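PDB 4ZDM: glutamate receptor kainate-like protein, which forms a glycine-activated ion channel subunit of the ionotropic glutamate receptor family, its ligand-binding domain here holding glycine. Local coordinates for the interface of chains A and B. Numbering follows the deposited sequence. Chains: chain A/B, Glutamate receptor kainate-like protein.

Contact 1: the interface of chains A and B. Residues chain A 11, 32, 59, 86-87; chain B 11, 32, 59, 86-87.
A:Arg11 and B:Arg11 run antiparallel alongside one another, one from each chain, and stack their guanidinium groups face to face across the two-fold axis, the planes 7° apart. NE of A:Arg11 sits over the middle of the B:Arg11 guanidinium, 3.6 Å from CZ of B:Arg11, and the symmetry returns the same overlap. Each side chain bends at chi2 (87°), which turns the rest of the chain across the axis towards the neighbour. Like charges stacked this way illustrate how arginines can pair when polar partners occupy their edges. Here the partner is a backbone carbonyl: NH1 and NH2 of A:Arg11 both donate to O of B:Lys87, end-on and with the oxygen in the guanidinium plane. NH2 of A:Arg11, 2.9 Å from O of B:Lys87, uses a lone pair in the carbonyl plane, whereas NH1 of A:Arg11 comes from above that plane, at 3.1 Å. NH1 of A:Arg11 also meets a water at 2.9 Å, which in turn contacts the backbone O of B:Asn86. Also in the guanidinium plane, but at the NH2 corner, stands the methyl CD1 of B:Ile59, 3.5 Å from NH2 of A:Arg11; this methyl also caps a face of B:Arg32 within its own chain. Further out, A:Arg32 and B:Arg32 meet with their planes 78° apart, NH1 to NH1 at 3.6 Å, and so do not stack. The carbonyls and waters at the edges probably offset part of the repulsion between the two Arg11 groups. The patch joins two ligand-binding domains symmetrically in the deposited assembly, though the structure alone does not show whether the intact receptor uses this pairing.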
ATOM      1  N   ARG A  11       5.576  -0.582   0.723  1.00  8.44           N
ATOM      2  CA  ARG A  11       5.283  -1.791   1.467  1.00  8.34           C
ATOM      3  C   ARG A  11       6.266  -2.844   0.968  1.00  7.87           C
ATOM      4  O   ARG A  11       6.445  -3.058  -0.221  1.00  8.44           O
ATOM      5  CB  ARG A  11       3.863  -2.274   1.285  1.00  9.89           C
ATOM      6  CG  ARG A  11       2.831  -1.504   2.074  1.00 10.75           C
ATOM      7  CD  ARG A  11       2.342  -0.286   1.321  1.00 10.79           C
ATOM      8  NE  ARG A  11       1.228   0.338   2.059  1.00  9.72           N
ATOM      9  CZ  ARG A  11       0.526   1.363   1.623  1.00  9.16           C
ATOM     10  NH1 ARG A  11       0.759   1.893   0.445  1.00 10.37           N
ATOM     11  NH2 ARG A  11      -0.423   1.850   2.395  1.00 11.72           N
ATOM     12  N   ARG A  32       3.585  -5.664  11.029  1.00 11.98           N
ATOM     13  CA  ARG A  32       4.118  -4.860   9.924  1.00 11.13           C
ATOM     14  C   ARG A  32       5.222  -3.921  10.340  1.00  9.24           C
ATOM     15  O   ARG A  32       5.886  -3.321   9.512  1.00 10.24           O
ATOM     16  CB  ARG A  32       3.013  -4.036   9.262  1.00 12.19           C
ATOM     17  CG  ARG A  32       1.922  -4.876   8.625  1.00 12.71           C
ATOM     18  CD  ARG A  32       1.121  -4.008   7.673  1.00 12.70           C
ATOM     19  NE  ARG A  32       0.122  -4.756   6.943  1.00 15.47           N
ATOM     20  CZ  ARG A  32      -0.661  -4.240   5.999  1.00 14.08           C
ATOM     21  NH1 ARG A  32      -0.588  -2.959   5.685  1.00 14.01           N
ATOM     22  NH2 ARG A  32      -1.501  -5.054   5.378  1.00 13.95           N
ATOM     23  N   ILE A  59       5.123  -6.527   5.001  1.00  8.64           N
ATOM     24  CA  ILE A  59       3.917  -7.307   4.843  1.00  8.12           C
ATOM     25  C   ILE A  59       4.350  -8.728   4.582  1.00 10.02           C
ATOM     26  O   ILE A  59       5.162  -9.001   3.680  1.00  9.63           O
ATOM     27  CB  ILE A  59       3.009  -6.810   3.688  1.00  9.47           C
ATOM     28  CG1 ILE A  59       2.447  -5.407   4.046  1.00 12.66           C
ATOM     29  CG2 ILE A  59       1.891  -7.845   3.399  1.00 12.58           C
ATOM     30  CD1 ILE A  59       1.448  -4.880   3.071  1.00 14.62           C
ATOM     31  N   ASN A  86       0.287  -5.616  -6.212  1.00  9.08           N
ATOM     32  CA  ASN A  86       0.458  -4.296  -5.638  1.00  8.24           C
ATOM     33  C   ASN A  86       0.142  -4.249  -4.150  1.00  8.09           C
ATOM     34  O   ASN A  86       0.082  -3.149  -3.578  1.00 10.56           O
ATOM     35  CB  ASN A  86      -0.392  -3.251  -6.393  1.00  9.59           C
ATOM     36  CG  ASN A  86       0.375  -2.004  -6.708  1.00 14.06           C
ATOM     37  OD1 ASN A  86       0.511  -1.141  -5.903  1.00 20.45           O
ATOM     38  ND2 ASN A  86       0.848  -1.893  -7.925  1.00 14.27           N
ATOM     39  N   LYS A  87       0.073  -5.398  -3.496  1.00  7.66           N
ATOM     40  CA  LYS A  87      -0.009  -5.389  -2.047  1.00  8.91           C
ATOM     41  C   LYS A  87       1.318  -4.906  -1.455  1.00  9.42           C
ATOM     42  O   LYS A  87       1.348  -4.141  -0.479  1.00  9.11           O
ATOM     43  CB  LYS A  87      -0.393  -6.783  -1.547  1.00  9.61           C
ATOM     44  CG  LYS A  87      -0.624  -6.807  -0.044  1.00 16.60           C
ATOM     45  CD  LYS A  87      -1.479  -7.954   0.412  1.00 32.99           C
ATOM     46  CE  LYS A  87      -1.866  -7.771   1.903  1.00 38.48           C
ATOM     47  NZ  LYS A  87      -2.635  -6.522   2.116  1.00 47.41           N
TER
ATOM     48  N   ARG B  11      -5.215   0.907  -1.984  1.00  8.44           N
ATOM     49  CA  ARG B  11      -5.490   1.605  -0.744  1.00  8.34           C
ATOM     50  C   ARG B  11      -6.219   2.886  -1.131  1.00  7.87           C
ATOM     51  O   ARG B  11      -5.807   3.632  -2.007  1.00  8.44           O
ATOM     52  CB  ARG B  11      -4.244   1.931   0.046  1.00  9.89           C
ATOM     53  CG  ARG B  11      -3.655   0.763   0.801  1.00 10.75           C
ATOM     54  CD  ARG B  11      -2.703  -0.039  -0.061  1.00 10.79           C
ATOM     55  NE  ARG B  11      -2.036  -1.065   0.762  1.00  9.72           N
ATOM     56  CZ  ARG B  11      -1.086  -1.866   0.329  1.00  9.16           C
ATOM     57  NH1 ARG B  11      -0.630  -1.776  -0.898  1.00 10.37           N
ATOM     58  NH2 ARG B  11      -0.594  -2.766   1.157  1.00 11.72           N
ATOM     59  N   ARG B  32      -9.302   0.520   8.931  1.00 11.98           N
ATOM     60  CA  ARG B  32      -9.104   0.373   7.485  1.00 11.13           C
ATOM     61  C   ARG B  32     -10.138  -0.502   6.822  1.00  9.24           C
ATOM     62  O   ARG B  32     -10.217  -0.576   5.607  1.00 10.24           O
ATOM     63  CB  ARG B  32      -7.721  -0.201   7.176  1.00 12.19           C
ATOM     64  CG  ARG B  32      -6.576   0.687   7.625  1.00 12.71           C
ATOM     65  CD  ARG B  32      -5.303   0.245   6.929  1.00 12.70           C
ATOM     66  NE  ARG B  32      -4.180   1.105   7.222  1.00 15.47           N
ATOM     67  CZ  ARG B  32      -2.971   0.971   6.681  1.00 14.08           C
ATOM     68  NH1 ARG B  32      -2.712  -0.011   5.836  1.00 14.01           N
ATOM     69  NH2 ARG B  32      -2.046   1.862   7.005  1.00 13.95           N
ATOM     70  N   ILE B  59      -7.724   4.186   4.082  1.00  8.64           N
ATOM     71  CA  ILE B  59      -6.712   4.792   4.916  1.00  8.12           C
ATOM     72  C   ILE B  59      -7.136   6.221   5.145  1.00 10.02           C
ATOM     73  O   ILE B  59      -7.418   6.972   4.194  1.00  9.63           O
ATOM     74  CB  ILE B  59      -5.294   4.754   4.290  1.00  9.47           C
ATOM     75  CG1 ILE B  59      -4.811   3.280   4.206  1.00 12.66           C
ATOM     76  CG2 ILE B  59      -4.324   5.654   5.098  1.00 12.58           C
ATOM     77  CD1 ILE B  59      -3.400   3.123   3.745  1.00 14.62           C
ATOM     78  N   ASN B  86       2.131   7.792  -2.228  1.00  9.08           N
ATOM     79  CA  ASN B  86       1.867   6.388  -2.480  1.00  8.24           C
ATOM     80  C   ASN B  86       1.402   5.639  -1.241  1.00  8.09           C
ATOM     81  O   ASN B  86       1.310   4.401  -1.280  1.00 10.56           O
ATOM     82  CB  ASN B  86       3.107   5.694  -3.085  1.00  9.59           C
ATOM     83  CG  ASN B  86       2.767   4.831  -4.261  1.00 14.06           C
ATOM     84  OD1 ASN B  86       2.360   3.724  -4.120  1.00 20.45           O
ATOM     85  ND2 ASN B  86       2.983   5.341  -5.449  1.00 14.27           N
ATOM     86  N   LYS B  87       0.987   6.352  -0.205  1.00  7.66           N
ATOM     87  CA  LYS B  87       0.336   5.683   0.905  1.00  8.91           C
ATOM     88  C   LYS B  87      -1.035   5.161   0.466  1.00  9.42           C
ATOM     89  O   LYS B  87      -1.449   4.051   0.831  1.00  9.11           O
ATOM     90  CB  LYS B  87       0.236   6.642   2.094  1.00  9.61           C
ATOM     91  CG  LYS B  87      -0.318   5.959   3.334  1.00 16.60           C
ATOM     92  CD  LYS B  87       0.039   6.659   4.614  1.00 32.99           C
ATOM     93  CE  LYS B  87      -0.348   5.778   5.830  1.00 38.48           C
ATOM     94  NZ  LYS B  87       0.364   4.479   5.810  1.00 47.41           N
TER
HETATM   95  O   HOH W   1       3.064   1.860  -1.367  1.00 10.50           O
HETATM   96  O   HOH W   2      -1.706  -0.637  -3.377  1.00 10.50           O

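Contact 2: the interface of chains A and B. Residues chain A 85-86; chain B 8-9.
The backbone N of B:His9 donates to the backbone O of A:Asp85 at 2.8 Å, a nearly straight bond (166° at H) that tethers the start of strand 8-13 to the loop after helix 78-84. CB of B:His9 also lies 3.6 Å from O of A:Asp85. A further polar link runs through a water, which lies 2.8 Å from O of B:His9 and 3.1 Å from O of A:Asn86. The polar links described here run between backbone groups, which suggests, as an example of a wider pattern, that main-chain shape matters more here than side-chain chemistry. Beside them, the side chains of B:Met8 and A:Asn86 run parallel, alongside each other. With CG anti to the backbone N (chi1 -172°) and the chain extended beyond it, B:Met8 runs along the asparagine: its CG passes CB of A:Asn86 at 4.1 Å, and its terminal methyl CE reaches the amide nitrogen ND2 of A:Asn86 at 3.8 Å. An alanine here would remove the methionine arm beyond CB, and the amide of A:Asn86 would probably lose its apolar neighbour and be freer to turn, while the backbone bond could remain. The site fastens a strand end of one ligand-binding domain to a loop of the other, with a twin across the two-fold axis; whether the full-length channel also uses it cannot be judged from the isolated domains.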
ATOM      1  N   ASP A  85       0.298  -8.159  -7.274  1.00  9.27           N
ATOM      2  CA  ASP A  85      -0.999  -7.592  -6.942  1.00 10.58           C
ATOM      3  C   ASP A  85      -0.915  -6.178  -6.392  1.00  9.73           C
ATOM      4  O   ASP A  85      -1.937  -5.605  -6.044  1.00 11.42           O
ATOM      5  CB  ASP A  85      -1.713  -8.446  -5.886  1.00 12.67           C
ATOM      6  CG  ASP A  85      -2.209  -9.776  -6.405  1.00 19.07           C
ATOM      7  OD1 ASP A  85      -2.315  -9.939  -7.628  1.00 18.85           O
ATOM      8  OD2 ASP A  85      -2.535 -10.632  -5.522  1.00 21.20           O
ATOM      9  N   ASN A  86       0.287  -5.616  -6.212  1.00  9.08           N
ATOM     10  CA  ASN A  86       0.458  -4.296  -5.638  1.00  8.24           C
ATOM     11  C   ASN A  86       0.142  -4.249  -4.150  1.00  8.09           C
ATOM     12  O   ASN A  86       0.082  -3.149  -3.578  1.00 10.56           O
ATOM     13  CB  ASN A  86      -0.392  -3.251  -6.393  1.00  9.59           C
ATOM     14  CG  ASN A  86       0.375  -2.004  -6.708  1.00 14.06           C
ATOM     15  OD1 ASN A  86       0.511  -1.141  -5.903  1.00 20.45           O
ATOM     16  ND2 ASN A  86       0.848  -1.893  -7.925  1.00 14.27           N
TER
ATOM     17  N   MET B   8      -5.805  -6.625  -8.482  1.00 10.69           N
ATOM     18  CA  MET B   8      -4.951  -5.593  -7.889  1.00 10.55           C
ATOM     19  C   MET B   8      -5.496  -5.178  -6.546  1.00 13.06           C
ATOM     20  O   MET B   8      -6.696  -5.083  -6.371  1.00 11.28           O
ATOM     21  CB  MET B   8      -4.896  -4.342  -8.810  1.00 11.35           C
ATOM     22  CG  MET B   8      -3.916  -3.271  -8.421  1.00 13.30           C
ATOM     23  SD  MET B   8      -4.031  -1.911  -9.649  1.00 16.92           S
ATOM     24  CE  MET B   8      -2.621  -0.952  -9.080  1.00 23.14           C
ATOM     25  N   HIS B   9      -4.601  -4.839  -5.632  1.00  9.09           N
ATOM     26  CA  HIS B   9      -4.961  -4.289  -4.334  1.00  9.40           C
ATOM     27  C   HIS B   9      -4.747  -2.790  -4.312  1.00  8.05           C
ATOM     28  O   HIS B   9      -3.603  -2.355  -4.600  1.00 10.56           O
ATOM     29  CB  HIS B   9      -4.094  -4.935  -3.262  1.00  9.76           C
ATOM     30  CG  HIS B   9      -4.515  -4.544  -1.907  1.00  9.77           C
ATOM     31  ND1 HIS B   9      -5.696  -4.982  -1.352  1.00 11.39           N
ATOM     32  CD2 HIS B   9      -3.945  -3.718  -0.993  1.00 12.62           C
ATOM     33  CE1 HIS B   9      -5.867  -4.405  -0.169  1.00 15.04           C
ATOM     34  NE2 HIS B   9      -4.791  -3.670   0.087  1.00 13.56           N
TER
HETATM   35  O   HOH W   3      -1.706  -0.637  -3.377  1.00 10.50           O

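About 10 Å separates the centres of the C-alpha atoms of contact 1 and contact 2, and A:Asn86 belongs to both. The loop following helix 78-84 of chain A therefore meets strand 8-13 of chain B at two levels: near the strand's start in contact 2 and farther along it in contact 1. Contact 1 straddles the two-fold axis, whereas contact 2 lies to one side of it and recurs with the chains exchanged. Joined through A:Asn86 and a water that meets both contacts, they are parts of one two-fold interface, which may help to set the relative orientation of the two domains in this assembly.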